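PDB 3GO9: insulinase family protease from Yersinia pestis, which is a predicted protease of the insulinase (M16) family, whose peptidase activity is not established. Local coordinates for residues 98-102 / 387-391. Numbering follows the deposited sequence.
Sequences IDNER and DTDIL. With ZN (zinc ion), chain B.
Asp99, in the loop between helix 87-95 and strand 107-109, faces Asp389, in the first turn of helix 388-401, with their CA atoms 7.9 Å apart. A zinc ion joins the two segments. Asp99 and Asp387 each bind it with both carboxylate oxygens. Glu101 and Asp389 give one oxygen each, Glu101 OE1 at 2.2 Å from the zinc and Asp389 OD2 at 2.4 Å. Two waters complete eight contacts, and one of them also donates to Thr388 OG1. The Asp99 and Asp389 carboxylates cross with their planes 73° apart, and Asp99 OD2 comes to 2.8 Å from Asp389 OD2. Arg102 grips Asp389 side-on. Its NE meets the syn lone pair of Asp389 OD1 at 2.8 Å in a nearly straight bond. Arg102 NH1 reaches Asp389 OD2, the oxygen that also binds the metal, at 3.0 Å. A bend at chi3 (-69°) turns the NE and NH1 edge of the guanidinium toward the Asp389 carboxylate. Ile390 CD1 lies over one guanidinium face, and Glu101 CG over the opposite one. Asp387 is also the N-cap of the helix: its OD1 accepts from Asp389 N at 3.0 Å, from above the carboxylate plane. Four acidic side chains thus converge on one cation. The zinc and Arg102 probably offset the repulsion among the four carboxylates, so the ion ties the loop to the start of the helix.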
loop_
_atom_site.group_PDB
_atom_site.type_symbol
_atom_site.label_atom_id
_atom_site.label_comp_id
_atom_site.label_asym_id
_atom_site.label_seq_id
_atom_site.Cartn_x
_atom_site.Cartn_y
_atom_site.Cartn_z
ATOM N N ILE A 98 18.848 8.432 -3.324
ATOM C CA ILE A 98 18.303 7.167 -2.855
ATOM C C ILE A 98 18.450 7.041 -1.320
ATOM O O ILE A 98 19.492 7.378 -0.756
ATOM C CB ILE A 98 18.957 5.971 -3.546
ATOM C CG1 ILE A 98 18.894 6.079 -5.100
ATOM C CG2 ILE A 98 18.310 4.660 -3.161
ATOM C CD1 ILE A 98 17.482 6.125 -5.656
ATOM N N ASP A 99 17.409 6.576 -0.662
ATOM C CA ASP A 99 17.386 6.464 0.818
ATOM C C ASP A 99 18.416 5.433 1.291
ATOM O O ASP A 99 18.776 4.507 0.584
ATOM C CB ASP A 99 15.984 6.112 1.308
ATOM C CG ASP A 99 15.706 6.464 2.796
ATOM O OD1 ASP A 99 16.571 7.018 3.492
ATOM O OD2 ASP A 99 14.560 6.188 3.262
ATOM N N ASN A 100 18.869 5.605 2.527
ATOM C CA ASN A 100 19.839 4.670 3.118
ATOM C C ASN A 100 19.306 3.270 3.425
ATOM O O ASN A 100 20.062 2.283 3.452
ATOM C CB ASN A 100 20.381 5.305 4.388
ATOM C CG ASN A 100 21.161 6.525 4.139
ATOM O OD1 ASN A 100 21.941 6.609 3.187
ATOM N ND2 ASN A 100 21.048 7.486 5.043
ATOM N N GLU A 101 18.018 3.184 3.680
ATOM C CA GLU A 101 17.313 1.933 3.906
ATOM C C GLU A 101 15.992 1.974 3.160
ATOM O O GLU A 101 15.510 3.065 2.773
ATOM C CB GLU A 101 17.140 1.646 5.381
ATOM C CG GLU A 101 16.250 2.622 6.027
ATOM C CD GLU A 101 16.935 3.972 6.183
ATOM O OE1 GLU A 101 16.452 4.993 5.649
ATOM O OE2 GLU A 101 18.009 4.056 6.779
ATOM N N ARG A 102 15.410 0.806 2.939
ATOM C CA ARG A 102 14.161 0.684 2.169
ATOM C C ARG A 102 14.243 1.520 0.899
ATOM O O ARG A 102 13.275 2.238 0.571
ATOM C CB ARG A 102 12.977 1.127 3.031
ATOM C CG ARG A 102 12.793 0.238 4.270
ATOM C CD ARG A 102 11.708 0.731 5.205
ATOM N NE ARG A 102 12.106 1.963 5.847
ATOM C CZ ARG A 102 12.817 2.045 6.964
ATOM N NH1 ARG A 102 13.151 3.214 7.467
ATOM N NH2 ARG A 102 13.183 0.921 7.589
ATOM N N ASP A 387 11.442 7.291 10.953
ATOM C CA ASP A 387 12.196 7.775 9.778
ATOM C C ASP A 387 11.210 8.481 8.804
ATOM O O ASP A 387 10.076 8.094 8.608
ATOM C CB ASP A 387 12.790 6.520 9.123
ATOM C CG ASP A 387 13.776 6.774 7.987
ATOM O OD1 ASP A 387 13.597 7.708 7.214
ATOM O OD2 ASP A 387 14.702 5.943 7.841
ATOM N N THR A 388 11.686 9.565 8.213
ATOM C CA THR A 388 10.920 10.310 7.195
ATOM C C THR A 388 10.367 9.419 6.074
ATOM O O THR A 388 9.275 9.636 5.612
ATOM C CB THR A 388 11.737 11.466 6.611
ATOM O OG1 THR A 388 13.000 10.958 6.171
ATOM C CG2 THR A 388 11.957 12.583 7.653
ATOM N N ASP A 389 11.098 8.389 5.669
ATOM C CA ASP A 389 10.518 7.511 4.642
ATOM C C ASP A 389 9.302 6.691 5.078
ATOM O O ASP A 389 8.415 6.363 4.273
ATOM C CB ASP A 389 11.559 6.635 3.977
ATOM C CG ASP A 389 11.943 5.419 4.800
ATOM O OD1 ASP A 389 11.199 4.442 4.799
ATOM O OD2 ASP A 389 12.977 5.479 5.452
ATOM N N ILE A 390 9.232 6.362 6.375
ATOM C CA ILE A 390 8.091 5.679 6.941
ATOM C C ILE A 390 6.891 6.616 7.071
ATOM O O ILE A 390 5.736 6.229 6.727
ATOM C CB ILE A 390 8.425 4.956 8.278
ATOM C CG1 ILE A 390 9.477 3.867 8.006
ATOM C CG2 ILE A 390 7.124 4.355 8.905
ATOM C CD1 ILE A 390 10.105 3.289 9.280
ATOM N N LEU A 391 7.142 7.854 7.539
ATOM C CA LEU A 391 6.105 8.868 7.535
ATOM C C LEU A 391 5.523 9.008 6.120
ATOM O O LEU A 391 4.301 9.170 5.944
ATOM C CB LEU A 391 6.649 10.220 8.032
ATOM C CG LEU A 391 7.163 10.276 9.454
ATOM C CD1 LEU A 391 7.823 11.662 9.777
ATOM C CD2 LEU A 391 6.057 9.944 10.468
HETATM ZN ZN ZN B . 15.049 6.724 5.469
HETATM O O HOH W 1 10.225 3.319 1.651
HETATM O O HOH W 2 14.202 8.786 4.722
HETATM O O HOH W 3 16.768 8.091 6.509
#